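Iron(III) ABC transporter, periplasmic iron-compound-binding protein (Vibrio cholerae, PDB 3TEF) probably binds ferric catecholate siderophores in the periplasm and hands them to an inner-membrane ABC transporter for iron uptake. Local coordinates at residues F105-D110 with I262-V267; Q119-L124 with E135-Q140; N212-L217 with A243-K248. One frame throughout, in Å; residues are numbered along the deposited sequence.

Contact 1 (F105-D110 with I262-V267)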
# COMPACT_ATOMS: atom_id res chain seq x y z
N PHE A 105 2.55 9.49 -5.03
CA PHE A 105 2.33 8.14 -5.54
C PHE A 105 1.48 7.43 -4.50
O PHE A 105 1.94 7.13 -3.39
CB PHE A 105 3.70 7.44 -5.72
CG PHE A 105 3.63 6.04 -6.30
CD1 PHE A 105 3.67 5.85 -7.68
CD2 PHE A 105 3.57 4.93 -5.47
CE1 PHE A 105 3.61 4.57 -8.23
CE2 PHE A 105 3.50 3.64 -6.02
CZ PHE A 105 3.53 3.47 -7.40
N ALA A 106 0.21 7.20 -4.83
CA ALA A 106 -0.72 6.74 -3.80
C ALA A 106 -1.99 6.15 -4.39
O ALA A 106 -2.39 6.50 -5.50
CB ALA A 106 -1.08 7.92 -2.85
N ALA A 107 -2.62 5.28 -3.61
CA ALA A 107 -3.92 4.71 -3.96
C ALA A 107 -5.04 5.65 -3.52
O ALA A 107 -4.86 6.43 -2.59
CB ALA A 107 -4.10 3.39 -3.28
N GLU A 108 -6.20 5.54 -4.17
CA GLU A 108 -7.38 6.33 -3.78
C GLU A 108 -8.55 5.41 -3.44
O GLU A 108 -8.95 4.56 -4.24
CB GLU A 108 -7.79 7.28 -4.91
CG GLU A 108 -6.71 8.26 -5.31
CD GLU A 108 -6.29 9.14 -4.16
OE1 GLU A 108 -7.15 9.46 -3.32
OE2 GLU A 108 -5.09 9.49 -4.08
N ALA A 109 -9.10 5.57 -2.24
CA ALA A 109 -10.19 4.71 -1.78
C ALA A 109 -11.46 4.87 -2.60
O ALA A 109 -12.15 3.89 -2.90
CB ALA A 109 -10.47 4.96 -0.29
N ASP A 110 -11.78 6.11 -2.98
CA ASP A 110 -13.01 6.32 -3.75
C ASP A 110 -13.03 5.61 -5.11
O ASP A 110 -13.98 4.88 -5.41
CB ASP A 110 -13.39 7.82 -3.83
CG ASP A 110 -12.50 8.62 -4.78
OD1 ASP A 110 -11.30 8.29 -4.95
OD2 ASP A 110 -13.00 9.62 -5.35
N ILE A 262 2.14 -0.72 4.27
CA ILE A 262 3.31 0.14 4.13
C ILE A 262 3.60 0.56 2.69
O ILE A 262 3.68 1.76 2.39
CB ILE A 262 4.58 -0.54 4.71
CG1 ILE A 262 4.42 -0.84 6.21
CG2 ILE A 262 5.82 0.33 4.45
CD1 ILE A 262 4.30 0.38 7.09
N ALA A 263 3.74 -0.41 1.81
CA ALA A 263 4.27 -0.18 0.47
C ALA A 263 3.12 0.07 -0.49
O ALA A 263 2.94 -0.63 -1.49
CB ALA A 263 5.11 -1.38 0.01
N ILE A 264 2.35 1.10 -0.18
CA ILE A 264 1.11 1.37 -0.91
C ILE A 264 1.34 1.55 -2.41
O ILE A 264 2.14 2.37 -2.84
CB ILE A 264 0.44 2.62 -0.33
CG1 ILE A 264 0.02 2.35 1.12
CG2 ILE A 264 -0.73 3.05 -1.20
CD1 ILE A 264 -0.31 3.62 1.91
N SER A 265 0.61 0.76 -3.19
CA SER A 265 0.67 0.81 -4.64
C SER A 265 2.00 0.33 -5.24
O SER A 265 2.26 0.54 -6.42
CB SER A 265 0.27 2.19 -5.18
OG SER A 265 -1.11 2.46 -4.91
N GLY A 266 2.83 -0.34 -4.44
CA GLY A 266 4.05 -0.88 -4.98
C GLY A 266 3.76 -1.95 -6.01
O GLY A 266 2.67 -2.54 -6.02
N VAL A 267 4.72 -2.20 -6.89
CA VAL A 267 4.60 -3.33 -7.82
C VAL A 267 4.70 -4.68 -7.09
O VAL A 267 3.78 -5.51 -7.17
CB VAL A 267 5.62 -3.21 -8.98
CG1 VAL A 267 5.67 -4.50 -9.82
CG2 VAL A 267 5.30 -1.97 -9.83
O HOH W 1 2.59 4.93 -1.85
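F105 reaches S265 through the rim of its ring. CZ lies 3.3 Å from S265 O and CE2 lies 3.6 Å from S265 CB, with the carbonyl oxygen near the ring plane, so the weakly positive C-H edge faces the oxygen's electron density. W121 NE1 donates a hydrogen bond to this oxygen, which makes the ring edge a secondary, weak contact. CG stands anti to the backbone N (chi1 -177°), on the side of the turn.

The apolar part is small. A107 CB points at the other loop and meets I264 CG2 at 4.0 Å, two compact groups that let the loops come close. S265 OG lies 3.5 Å from A107 CB.

No direct hydrogen bond joins the two loops. One water does the bridging instead, donating to F105 O and to I264 O, both at 2.8 Å, and so occupying two backbone acceptors in a buried place.

The turn is itself ordered: A263 to G266 form a type II beta turn closed by G266 N to A263 O at 3.0 Å, with S265 in the positive-phi position (phi 68°) and G266 as N-cap of helix 267-279. The polar link between the loop after strand 102-104 and the connection between the last two helices therefore rests on the water, since the hydroxyl of S265 is tied to T117 of helix 113-128 rather than across the contact.

Contact 2 (Q119-L124 with E135-Q140); sequences QQWRNL and EAKIEQ
R122 and E135 meet across an antiparallel helix pair, helices 113-128 and 131-154, which follow one another through a short connection; the local axes run at 164° and 10.4 Å apart. The guanidinium grips the carboxylate side-on with two nitrogens: NE to OE2 of E135 at 2.7 Å, and NH2 to OE1 of E135 at 3.0 Å. Both oxygens offer their syn lone pairs. The two planes are nearly coplanar (18°), and both bonds are also close to straight.

Beneath this pair comes I138, whose CD1 sits over the centre of one guanidinium face, 3.6 Å from R122 CZ. Isoleucine suits this place because its CG1-CD1 arm touches both partners, CD1 the flat cation and CG1 the indole, 3.8 Å from W121 CE3, while the other branch, CG2, lies 3.7 Å from R122 NH2. Deeper still, the indole of W121 packs on V267 and T270 of helix 267-279, and K137 adds its CG at 4.0 Å from W121 CZ3 before its chain turns off toward E271.

A second shell of polar and ring contacts positions them. W114 packs edge-to-face on W121, whose NE1 is held by S265 O. R122 NH1 donates to Q118 OE1, one turn earlier. The arginine chain is extended from CG to NE, with CD anti at chi2 -179°, and its CG rests 3.7 Å from I138 CD1.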
# COMPACT_ATOMS: atom_id res chain seq x y z
N GLN A 119 -3.10 3.90 -12.51
CA GLN A 119 -2.73 5.24 -12.89
C GLN A 119 -1.40 5.65 -12.30
O GLN A 119 -0.64 6.37 -12.94
CB GLN A 119 -3.82 6.26 -12.52
CG GLN A 119 -3.59 7.63 -13.14
CD GLN A 119 -3.41 7.55 -14.65
OE1 GLN A 119 -4.24 6.99 -15.35
NE2 GLN A 119 -2.30 8.09 -15.14
N GLN A 120 -1.10 5.20 -11.07
CA GLN A 120 0.18 5.56 -10.47
C GLN A 120 1.32 4.95 -11.28
O GLN A 120 2.35 5.61 -11.52
CB GLN A 120 0.30 5.11 -8.99
CG GLN A 120 -0.87 5.50 -8.09
CD GLN A 120 -1.27 6.98 -8.23
OE1 GLN A 120 -2.34 7.30 -8.77
NE2 GLN A 120 -0.43 7.86 -7.74
N TRP A 121 1.16 3.69 -11.69
CA TRP A 121 2.20 3.07 -12.51
C TRP A 121 2.28 3.75 -13.88
O TRP A 121 3.36 4.00 -14.40
CB TRP A 121 1.99 1.56 -12.67
CG TRP A 121 1.95 0.76 -11.38
CD1 TRP A 121 2.16 1.23 -10.11
CD2 TRP A 121 1.67 -0.63 -11.26
NE1 TRP A 121 2.03 0.19 -9.21
CE2 TRP A 121 1.72 -0.96 -9.89
CE3 TRP A 121 1.37 -1.65 -12.19
CZ2 TRP A 121 1.49 -2.25 -9.42
CZ3 TRP A 121 1.14 -2.94 -11.72
CH2 TRP A 121 1.19 -3.23 -10.36
N ARG A 122 1.12 4.07 -14.46
CA ARG A 122 1.12 4.79 -15.73
C ARG A 122 1.81 6.14 -15.62
O ARG A 122 2.51 6.56 -16.54
CB ARG A 122 -0.29 4.90 -16.31
CG ARG A 122 -0.77 3.59 -16.95
CD ARG A 122 -2.17 3.67 -17.57
NE ARG A 122 -2.48 2.39 -18.20
CZ ARG A 122 -3.45 1.57 -17.81
NH1 ARG A 122 -4.24 1.90 -16.80
NH2 ARG A 122 -3.63 0.41 -18.44
N ASN A 123 1.64 6.81 -14.48
CA ASN A 123 2.35 8.06 -14.23
C ASN A 123 3.87 7.89 -14.28
O ASN A 123 4.57 8.68 -14.90
CB ASN A 123 1.93 8.68 -12.90
CG ASN A 123 0.57 9.35 -12.96
OD1 ASN A 123 0.02 9.55 -14.04
ND2 ASN A 123 0.03 9.70 -11.80
N LEU A 124 4.37 6.85 -13.61
CA LEU A 124 5.77 6.49 -13.71
C LEU A 124 6.17 6.20 -15.16
O LEU A 124 7.22 6.65 -15.63
CB LEU A 124 6.09 5.27 -12.83
CG LEU A 124 5.88 5.45 -11.33
CD1 LEU A 124 6.43 4.23 -10.59
CD2 LEU A 124 6.59 6.71 -10.87
N GLU A 135 2.65 -1.09 -19.24
CA GLU A 135 1.44 -1.72 -19.76
C GLU A 135 1.51 -3.24 -19.68
O GLU A 135 0.51 -3.89 -19.37
CB GLU A 135 1.14 -1.26 -21.19
CG GLU A 135 0.74 0.21 -21.30
CD GLU A 135 -0.51 0.56 -20.49
OE1 GLU A 135 -1.40 -0.30 -20.31
OE2 GLU A 135 -0.60 1.72 -20.04
N ALA A 136 2.68 -3.81 -19.97
CA ALA A 136 2.85 -5.26 -19.87
C ALA A 136 2.56 -5.72 -18.45
O ALA A 136 1.86 -6.72 -18.24
CB ALA A 136 4.27 -5.68 -20.30
N LYS A 137 3.09 -4.98 -17.48
CA LYS A 137 2.90 -5.31 -16.07
C LYS A 137 1.43 -5.19 -15.69
O LYS A 137 0.88 -6.05 -15.01
CB LYS A 137 3.73 -4.39 -15.18
CG LYS A 137 3.89 -4.92 -13.80
CD LYS A 137 4.80 -6.13 -13.88
CE LYS A 137 4.72 -6.96 -12.65
NZ LYS A 137 5.57 -8.17 -12.79
N ILE A 138 0.81 -4.10 -16.13
CA ILE A 138 -0.61 -3.90 -15.86
C ILE A 138 -1.46 -5.05 -16.41
O ILE A 138 -2.32 -5.58 -15.70
CB ILE A 138 -1.12 -2.54 -16.37
CG1 ILE A 138 -0.49 -1.42 -15.53
CG2 ILE A 138 -2.63 -2.51 -16.33
CD1 ILE A 138 -0.81 -0.02 -16.03
N GLU A 139 -1.21 -5.45 -17.66
CA GLU A 139 -1.98 -6.53 -18.26
C GLU A 139 -1.87 -7.80 -17.42
O GLU A 139 -2.87 -8.50 -17.20
CB GLU A 139 -1.53 -6.79 -19.69
CG GLU A 139 -2.17 -8.03 -20.32
CD GLU A 139 -2.09 -8.04 -21.84
OE1 GLU A 139 -1.28 -7.26 -22.40
OE2 GLU A 139 -2.84 -8.81 -22.48
N GLN A 140 -0.66 -8.08 -16.95
CA GLN A 140 -0.38 -9.26 -16.15
C GLN A 140 -1.17 -9.25 -14.84
O GLN A 140 -1.88 -10.20 -14.50
CB GLN A 140 1.12 -9.37 -15.85
CG GLN A 140 1.49 -10.53 -14.94
CD GLN A 140 2.98 -10.59 -14.61
OE1 GLN A 140 3.74 -9.66 -14.92
NE2 GLN A 140 3.39 -11.68 -13.98

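Contact 3 (N212-L217 with A243-K248)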
# COMPACT_ATOMS: atom_id res chain seq x y z
N ASN A 212 -19.41 -12.64 13.20
CA ASN A 212 -19.13 -13.93 12.57
C ASN A 212 -18.86 -13.85 11.07
O ASN A 212 -19.65 -14.32 10.25
CB ASN A 212 -20.30 -14.89 12.84
CG ASN A 212 -19.94 -16.34 12.58
OD1 ASN A 212 -18.78 -16.73 12.66
ND2 ASN A 212 -20.95 -17.15 12.29
N PRO A 213 -17.72 -13.25 10.69
CA PRO A 213 -17.38 -13.14 9.26
C PRO A 213 -17.06 -14.51 8.67
O PRO A 213 -16.56 -15.39 9.37
CB PRO A 213 -16.11 -12.28 9.28
CG PRO A 213 -15.50 -12.56 10.62
CD PRO A 213 -16.65 -12.72 11.56
N LYS A 214 -17.36 -14.69 7.38
CA LYS A 214 -17.02 -15.93 6.69
C LYS A 214 -15.53 -15.98 6.38
O LYS A 214 -14.91 -17.05 6.36
CB LYS A 214 -17.83 -16.06 5.40
CG LYS A 214 -18.92 -17.12 5.43
CD LYS A 214 -20.24 -16.57 5.96
CE LYS A 214 -20.21 -16.31 7.46
NZ LYS A 214 -21.40 -15.52 7.91
N THR A 215 -14.97 -14.81 6.12
CA THR A 215 -13.54 -14.68 5.87
C THR A 215 -13.01 -13.56 6.74
O THR A 215 -13.63 -12.49 6.84
CB THR A 215 -13.25 -14.34 4.40
OG1 THR A 215 -13.64 -15.45 3.57
CG2 THR A 215 -11.77 -14.05 4.19
N LEU A 216 -11.85 -13.79 7.35
CA LEU A 216 -11.26 -12.81 8.25
C LEU A 216 -9.85 -12.48 7.78
O LEU A 216 -8.97 -13.35 7.75
CB LEU A 216 -11.26 -13.37 9.67
CG LEU A 216 -10.83 -12.50 10.86
CD1 LEU A 216 -11.59 -11.18 10.90
CD2 LEU A 216 -11.04 -13.28 12.14
N LEU A 217 -9.63 -11.23 7.39
CA LEU A 217 -8.33 -10.79 6.90
C LEU A 217 -7.68 -9.92 7.97
O LEU A 217 -8.24 -8.90 8.38
CB LEU A 217 -8.49 -9.97 5.62
CG LEU A 217 -9.35 -10.67 4.57
CD1 LEU A 217 -9.67 -9.76 3.39
CD2 LEU A 217 -8.65 -11.93 4.09
N ALA A 243 -14.45 -19.49 17.74
CA ALA A 243 -15.89 -19.71 17.64
C ALA A 243 -16.46 -19.13 16.35
O ALA A 243 -17.67 -19.13 16.13
CB ALA A 243 -16.60 -19.12 18.85
N THR A 244 -15.57 -18.63 15.50
CA THR A 244 -15.96 -17.95 14.28
C THR A 244 -15.99 -18.90 13.08
O THR A 244 -15.23 -19.87 13.04
CB THR A 244 -15.01 -16.76 14.00
OG1 THR A 244 -15.75 -15.63 13.52
CG2 THR A 244 -13.93 -17.14 13.00
N THR A 245 -16.87 -18.63 12.13
CA THR A 245 -16.94 -19.40 10.89
C THR A 245 -15.62 -19.35 10.13
O THR A 245 -15.17 -20.35 9.56
CB THR A 245 -18.06 -18.89 9.96
OG1 THR A 245 -19.33 -19.02 10.61
CG2 THR A 245 -18.08 -19.67 8.65
N ALA A 246 -14.99 -18.18 10.12
CA ALA A 246 -13.73 -17.98 9.41
C ALA A 246 -12.65 -18.92 9.91
O ALA A 246 -11.90 -19.48 9.11
CB ALA A 246 -13.27 -16.53 9.53
N TYR A 247 -12.55 -19.09 11.22
CA TYR A 247 -11.57 -20.00 11.78
C TYR A 247 -11.87 -21.44 11.35
O TYR A 247 -10.98 -22.16 10.89
CB TYR A 247 -11.53 -19.93 13.30
CG TYR A 247 -10.59 -20.96 13.90
CD1 TYR A 247 -9.22 -20.75 13.91
CD2 TYR A 247 -11.07 -22.15 14.43
CE1 TYR A 247 -8.35 -21.68 14.44
CE2 TYR A 247 -10.22 -23.09 14.97
CZ TYR A 247 -8.86 -22.85 14.97
OH TYR A 247 -8.00 -23.78 15.50
N LYS A 248 -13.12 -21.84 11.51
CA LYS A 248 -13.53 -23.21 11.22
C LYS A 248 -13.30 -23.59 9.76
O LYS A 248 -12.82 -24.68 9.45
CB LYS A 248 -15.00 -23.42 11.59
CG LYS A 248 -15.29 -23.41 13.09
CD LYS A 248 -16.78 -23.24 13.35
CE LYS A 248 -17.09 -23.04 14.83
NZ LYS A 248 -18.53 -22.75 15.05
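The chain entering strand 215-220, in the mixed sheet, meets the first turn of helix 245-248, the short helix that precedes the neighbouring parallel strand 252-254. N212, just after helix 205-211, carries the polar part. Its OD1 accepts the backbone N-H of T245 at 2.7 Å, a nearly straight bond (170°) lying in the carbonyl plane of the amide. CG anti to the backbone N (chi1 -164°) starts the side chain on its way to the helix. T244 OG1 donates a weak, longer bond to the same oxygen at 3.3 Å, while N212 ND2 gives a weak one to T245 OG1 at 3.0 Å. Asparagine suits the place because one flat group supplies both an acceptor for the helix start and a donor for the threonine hydroxyl. The positive phi of N212, which asparagine tolerates well, also lets the chain turn toward the strand.

Next to it, P213 sets its CD 3.6 Å from T244 OG1, and its carbonyl oxygen takes a weak bond from A246 N. The backbones come closest at K214 and A246, where A246 CA makes a C-H...O contact with K214 O at 3.4 Å. Alanine fits here: its single methyl points at the strand and packs 3.7 Å from L216 CB, and its small size allows the helix to sit directly on the strand end. L216 in turn packs on V162 and I208. At the outer margin, the bent chain of K214 passes T245 CG2 and brings NZ to N212 O.

T244 is the N-cap residue, yet its side chain makes no capping bond. The chemistry implies that N212, from the loop before the strand some 30 residues earlier, satisfies a first-turn N-H instead.

In the fold
Contacts 1 and 2 belong together: helix 113-128 forms one half of contact 2 and also packs against the loops of contact 1, so it is shared between a buried loop join near the centre of the chain and a helix pair farther out. Contact 3 stands apart, its centre about 27 Å from that of contact 1 and 35 Å from that of contact 2, at the end of an interior strand of the other sheet. Chemistry follows place. The central contact relies on a ring edge and a bridging water, the helix pair combines an inner apolar layer with a partly exposed salt bridge, and the peripheral strand-helix contact uses an amide and backbone groups with a small methyl contact.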